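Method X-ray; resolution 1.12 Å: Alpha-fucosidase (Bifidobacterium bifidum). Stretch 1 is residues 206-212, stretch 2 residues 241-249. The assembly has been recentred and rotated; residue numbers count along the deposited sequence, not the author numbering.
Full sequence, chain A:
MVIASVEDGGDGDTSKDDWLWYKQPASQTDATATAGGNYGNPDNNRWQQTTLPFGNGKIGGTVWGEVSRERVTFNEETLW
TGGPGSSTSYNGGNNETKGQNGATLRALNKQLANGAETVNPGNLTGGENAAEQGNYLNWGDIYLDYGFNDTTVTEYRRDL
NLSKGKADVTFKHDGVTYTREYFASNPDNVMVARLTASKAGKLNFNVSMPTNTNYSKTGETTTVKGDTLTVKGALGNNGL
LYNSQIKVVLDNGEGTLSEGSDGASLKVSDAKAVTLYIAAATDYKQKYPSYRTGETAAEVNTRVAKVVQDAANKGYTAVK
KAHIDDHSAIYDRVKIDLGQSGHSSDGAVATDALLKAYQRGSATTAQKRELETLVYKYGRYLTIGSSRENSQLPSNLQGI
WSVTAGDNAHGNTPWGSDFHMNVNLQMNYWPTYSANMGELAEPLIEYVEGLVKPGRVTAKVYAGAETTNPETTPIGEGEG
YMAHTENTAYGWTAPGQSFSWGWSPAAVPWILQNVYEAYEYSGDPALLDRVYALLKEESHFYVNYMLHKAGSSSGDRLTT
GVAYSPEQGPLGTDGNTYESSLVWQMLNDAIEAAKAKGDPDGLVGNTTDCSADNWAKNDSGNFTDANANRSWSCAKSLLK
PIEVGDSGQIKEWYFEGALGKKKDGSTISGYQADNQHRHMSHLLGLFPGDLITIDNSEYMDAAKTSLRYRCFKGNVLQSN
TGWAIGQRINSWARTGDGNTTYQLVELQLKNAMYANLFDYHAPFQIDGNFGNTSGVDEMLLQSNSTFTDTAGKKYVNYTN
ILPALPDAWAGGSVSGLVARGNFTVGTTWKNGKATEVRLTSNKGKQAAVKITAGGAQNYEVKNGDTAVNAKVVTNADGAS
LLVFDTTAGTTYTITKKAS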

ATOM      1  N   ASN A 206     -17.213  20.510  26.335  1.00 13.33           N
ATOM      2  CA  ASN A 206     -15.828  20.855  26.577  1.00 13.13           C
ATOM      3  C   ASN A 206     -14.970  20.189  25.507  1.00 12.80           C
ATOM      4  O   ASN A 206     -15.113  18.990  25.256  1.00 12.78           O
ATOM      5  N   VAL A 207     -14.098  20.964  24.871  1.00 12.10           N
ATOM      6  CA  VAL A 207     -13.176  20.404  23.883  1.00 12.11           C
ATOM      7  C   VAL A 207     -11.745  20.409  24.406  1.00 11.69           C
ATOM      8  O   VAL A 207     -11.248  21.426  24.893  1.00 11.57           O
ATOM      9  N   SER A 208     -11.105  19.248  24.318  1.00 11.21           N
ATOM     10  CA  SER A 208      -9.707  19.095  24.693  1.00 11.03           C
ATOM     11  C   SER A 208      -8.982  18.277  23.630  1.00 10.83           C
ATOM     12  O   SER A 208      -9.614  17.599  22.815  1.00 10.53           O
ATOM     13  N   MET A 209      -7.655  18.354  23.626  1.00 10.67           N
ATOM     14  CA  MET A 209      -6.863  17.597  22.660  1.00 11.09           C
ATOM     15  C   MET A 209      -5.589  17.038  23.300  1.00 10.89           C
ATOM     16  O   MET A 209      -4.477  17.439  22.938  1.00 11.60           O
ATOM     17  N   PRO A 210      -5.749  16.101  24.254  1.00 10.55           N
ATOM     18  CA  PRO A 210      -4.590  15.532  24.929  1.00 10.26           C
ATOM     19  C   PRO A 210      -3.733  14.695  23.990  1.00  9.58           C
ATOM     20  O   PRO A 210      -4.252  13.908  23.191  1.00  9.67           O
ATOM     21  N   THR A 211      -2.426  14.879  24.087  1.00  9.00           N
ATOM     22  CA  THR A 211      -1.486  14.015  23.395  1.00  8.55           C
ATOM     23  C   THR A 211      -1.448  12.653  24.084  1.00  8.52           C
ATOM     24  O   THR A 211      -1.767  12.536  25.276  1.00  9.01           O
ATOM     25  N   ASN A 212      -1.069  11.625  23.331  1.00  7.83           N
ATOM     26  CA  ASN A 212      -0.933  10.292  23.884  1.00  7.83           C
ATOM     27  C   ASN A 212       0.053  10.347  25.043  1.00  8.09           C
ATOM     28  O   ASN A 212       1.120  10.945  24.926  1.00  7.77           O
ATOM     29  N   LEU A 241       9.540  18.792  16.734  1.00  7.56           N
ATOM     30  CA  LEU A 241       8.556  19.756  17.222  1.00  8.02           C
ATOM     31  C   LEU A 241       7.171  19.375  16.752  1.00  7.79           C
ATOM     32  O   LEU A 241       6.997  18.942  15.617  1.00  8.38           O
ATOM     33  N   TYR A 242       6.186  19.535  17.628  1.00  7.75           N
ATOM     34  CA  TYR A 242       4.798  19.287  17.256  1.00  7.61           C
ATOM     35  C   TYR A 242       3.886  20.389  17.782  1.00  7.68           C
ATOM     36  O   TYR A 242       4.156  20.998  18.822  1.00  7.95           O
ATOM     37  N   ASN A 243       2.803  20.632  17.051  1.00  7.77           N
ATOM     38  CA  ASN A 243       1.871  21.705  17.354  1.00  8.19           C
ATOM     39  C   ASN A 243       0.513  21.343  16.771  1.00  8.39           C
ATOM     40  O   ASN A 243       0.402  21.024  15.583  1.00  8.16           O
ATOM     41  N   SER A 244      -0.514  21.367  17.615  1.00  8.82           N
ATOM     42  CA  SER A 244      -1.883  21.219  17.146  1.00  9.44           C
ATOM     43  C   SER A 244      -2.753  22.326  17.722  1.00  9.52           C
ATOM     44  O   SER A 244      -2.519  22.802  18.842  1.00  9.66           O
ATOM     45  N   GLN A 245      -3.747  22.741  16.942  1.00  9.40           N
ATOM     46  CA  GLN A 245      -4.642  23.825  17.337  1.00  9.91           C
ATOM     47  C   GLN A 245      -6.074  23.525  16.956  1.00  9.91           C
ATOM     48  O   GLN A 245      -6.337  22.970  15.883  1.00  9.83           O
ATOM     49  N   ILE A 246      -6.989  23.885  17.856  1.00  9.99           N
ATOM     50  CA  ILE A 246      -8.422  23.796  17.610  1.00 10.38           C
ATOM     51  C   ILE A 246      -9.013  25.190  17.760  1.00 10.63           C
ATOM     52  O   ILE A 246      -8.950  25.792  18.838  1.00 10.97           O
ATOM     53  N   LYS A 247      -9.560  25.698  16.663  1.00 11.06           N
ATOM     54  CA  LYS A 247     -10.237  26.989  16.643  1.00 11.80           C
ATOM     55  C   LYS A 247     -11.742  26.741  16.664  1.00 12.23           C
ATOM     56  O   LYS A 247     -12.278  26.061  15.788  1.00 12.07           O
ATOM     57  N   VAL A 248     -12.414  27.296  17.673  1.00 13.09           N
ATOM     58  CA  VAL A 248     -13.845  27.076  17.877  1.00 14.35           C
ATOM     59  C   VAL A 248     -14.635  28.291  17.391  1.00 14.92           C
ATOM     60  O   VAL A 248     -14.468  29.400  17.912  1.00 15.34           O
ATOM     61  N   VAL A 249     -15.483  28.078  16.387  1.00 15.38           N
ATOM     62  CA  VAL A 249     -16.259  29.165  15.786  1.00 16.11           C
ATOM     63  C   VAL A 249     -17.759  28.965  16.022  1.00 16.58           C
ATOM     64  O   VAL A 249     -18.369  28.042  15.477  1.00 16.15           O
TER

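What sets this contact apart is that no direct hydrogen bond crosses it: the one polar link between the two stretches runs through a single water, lodged in an interface otherwise made of side-chain packing. The backbones lie too far apart to pair. The strand 206-208 and the strand 241-249 run nearly antiparallel, at 160° between their N-to-C directions, yet their axes come no closer than 9.2 Å, and the nearest pair of CA atoms, those of Met-209 and Ile-246, is 8.1 Å apart. At that spacing main chains cannot pair as neighbours in a sheet, and side chains fill much of the gap.

The example illustrates a general rule of extended chains, that alternate residues present their side chains to opposite surfaces. In the second stretch Tyr-242, Ser-244, Ile-246 and Val-248 direct their CA-to-CB bonds toward the first stretch, whereas Gln-245 points away. In the first stretch Val-207, Met-209 and Thr-211 point toward the second and Ser-208 away, so the alternation outlasts the strand and carries on into the loop. Because the chains run in opposing senses, the two series meet in reverse order, from Val-207 near Val-248 to Thr-211 near Tyr-242.

The apolar centre is built around Ile-246, whose m, t rotamer extends CD1 into the gap. There it lies 3.7 Å from CG2 of Val-207 and 3.7 Å from SD of Met-209, so one methyl group serves two residues of the facing chain. Val-207, in the p rotamer, also places its CG1 4.1 Å from CG2 of Val-248, a t rotamer, extending the apolar patch by one more residue. Met-209 is t at all three chi angles; chi1 and chi2 set SD against Ile-246 and Ser-244, and the residue has the largest area covered by the other stretch.

Beyond Met-209 the character changes. Its SD is 3.4 Å from OG of Ser-244, a close approach that is a contact rather than a hydrogen bond. The p rotamer of Ser-244 instead brings its hydroxyl within reach of the water, with OG 2.7 Å from the water O. The same water O donates a hydrogen bond to the main-chain O of Met-209 at 3.0 Å. A small side chain and a solvent molecule together thus span a distance that the backbones leave open, and the carbonyl of a loop residue gains a partner.

At the far end Thr-211, again p, sets its CG2 3.9 Å from CE1 of Tyr-242, approaching the ring obliquely. Tyr-242 is p at chi1 with chi2 at 88°. The hydroxyls of both residues are hydrogen-bonded elsewhere in the structure, so this contact costs neither a polar partner. On the second strand's other surface, Gln-245 NE2 donates a hydrogen bond to Asn-243 OD1 at 3.0 Å, linking two alternate residues that take no part in the packing.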

ATOM      1  CB  ASN A 206     -15.427  20.377  27.974  1.00 13.58           C
ATOM      2  CG  ASN A 206     -13.970  20.617  28.284  1.00 14.64           C
ATOM      3  OD1 ASN A 206     -13.093  19.889  27.812  1.00 15.26           O
ATOM      4  ND2 ASN A 206     -13.699  21.625  29.105  1.00 15.54           N
ATOM      5  CB  VAL A 207     -13.291  21.083  22.481  1.00 12.45           C
ATOM      6  CG1 VAL A 207     -13.142  22.583  22.569  1.00 13.35           C
ATOM      7  CG2 VAL A 207     -12.266  20.504  21.507  1.00 12.88           C
ATOM      8  CB  SER A 208      -9.584  18.436  26.069  1.00 11.20           C
ATOM      9  OG  SER A 208     -10.196  17.161  26.091  1.00 11.61           O
ATOM     10  CB  MET A 209      -6.553  18.451  21.428  1.00 11.20           C
ATOM     11  CG  MET A 209      -6.107  17.649  20.210  1.00 11.80           C
ATOM     12  SD  MET A 209      -5.936  18.712  18.770  1.00 12.40           S
ATOM     13  CE  MET A 209      -5.312  17.557  17.565  1.00 11.89           C
ATOM     14  CB  PRO A 210      -5.211  14.639  26.007  1.00 10.55           C
ATOM     15  CG  PRO A 210      -6.558  14.285  25.465  1.00 10.84           C
ATOM     16  CD  PRO A 210      -7.010  15.521  24.760  1.00 10.89           C
ATOM     17  CB  THR A 211      -0.085  14.630  23.371  1.00  8.30           C
ATOM     18  OG1 THR A 211       0.205  15.165  24.668  1.00  8.72           O
ATOM     19  CG2 THR A 211       0.004  15.736  22.318  1.00  9.34           C
ATOM     20  CB  ASN A 212      -0.453   9.331  22.800  1.00  7.87           C
ATOM     21  CG  ASN A 212      -0.485   7.891  23.238  1.00  7.72           C
ATOM     22  OD1 ASN A 212       0.195   7.508  24.195  1.00  7.93           O
ATOM     23  ND2 ASN A 212      -1.260   7.069  22.531  1.00  7.71           N
ATOM     24  CB  LEU A 241       8.874  21.168  16.729  1.00  8.40           C
ATOM     25  CG  LEU A 241      10.252  21.736  17.065  1.00  8.92           C
ATOM     26  CD1 LEU A 241      10.456  23.072  16.375  1.00 10.16           C
ATOM     27  CD2 LEU A 241      10.431  21.878  18.570  1.00 10.40           C
ATOM     28  CB  TYR A 242       4.325  17.901  17.714  1.00  8.04           C
ATOM     29  CG  TYR A 242       4.328  17.679  19.213  1.00  7.74           C
ATOM     30  CD1 TYR A 242       3.221  18.019  19.992  1.00  8.12           C
ATOM     31  CD2 TYR A 242       5.430  17.107  19.848  1.00  8.50           C
ATOM     32  CE1 TYR A 242       3.217  17.810  21.373  1.00  8.47           C
ATOM     33  CE2 TYR A 242       5.434  16.893  21.222  1.00  8.90           C
ATOM     34  CZ  TYR A 242       4.330  17.244  21.976  1.00  8.85           C
ATOM     35  OH  TYR A 242       4.360  17.024  23.333  1.00  9.18           O
ATOM     36  CB  ASN A 243       2.391  23.024  16.758  1.00  8.74           C
ATOM     37  CG  ASN A 243       1.559  24.237  17.163  1.00  8.97           C
ATOM     38  OD1 ASN A 243       0.393  24.357  16.796  1.00 10.15           O
ATOM     39  ND2 ASN A 243       2.176  25.158  17.899  1.00  9.41           N
ATOM     40  CB  SER A 244      -2.448  19.846  17.506  1.00  9.80           C
ATOM     41  OG  SER A 244      -2.668  19.720  18.901  1.00 12.73           O
ATOM     42  CB  GLN A 245      -4.198  25.149  16.713  1.00  9.98           C
ATOM     43  CG  GLN A 245      -2.865  25.642  17.253  1.00 10.81           C
ATOM     44  CD  GLN A 245      -2.365  26.900  16.594  1.00 10.66           C
ATOM     45  OE1 GLN A 245      -3.129  27.825  16.306  1.00 11.57           O
ATOM     46  NE2 GLN A 245      -1.058  26.952  16.367  1.00 10.45           N
ATOM     47  CB  ILE A 246      -9.145  22.822  18.579  1.00 10.26           C
ATOM     48  CG1 ILE A 246      -8.508  21.424  18.525  1.00 10.00           C
ATOM     49  CG2 ILE A 246     -10.655  22.795  18.281  1.00 10.45           C
ATOM     50  CD1 ILE A 246      -9.207  20.362  19.366  1.00 10.70           C
ATOM     51  CB  LYS A 247      -9.824  27.771  15.394  1.00 11.78           C
ATOM     52  CG  LYS A 247     -10.401  29.175  15.293  1.00 12.49           C
ATOM     53  CD  LYS A 247      -9.985  29.825  13.987  1.00 13.28           C
ATOM     54  CE  LYS A 247     -10.471  31.264  13.888  1.00 14.50           C
ATOM     55  NZ  LYS A 247      -9.810  32.165  14.872  1.00 15.66           N
ATOM     56  CB  VAL A 248     -14.162  26.786  19.369  1.00 14.37           C
ATOM     57  CG1 VAL A 248     -15.640  26.497  19.561  1.00 15.36           C
ATOM     58  CG2 VAL A 248     -13.329  25.615  19.877  1.00 15.32           C
ATOM     59  CB  VAL A 249     -15.960  29.322  14.268  1.00 16.15           C
ATOM     60  CG1 VAL A 249     -16.667  30.551  13.696  1.00 16.75           C
ATOM     61  CG2 VAL A 249     -14.459  29.418  14.019  1.00 16.49           C
TER
HETATM   62  O   HOH W   1      -2.583  17.620  20.658  1.00 13.07           O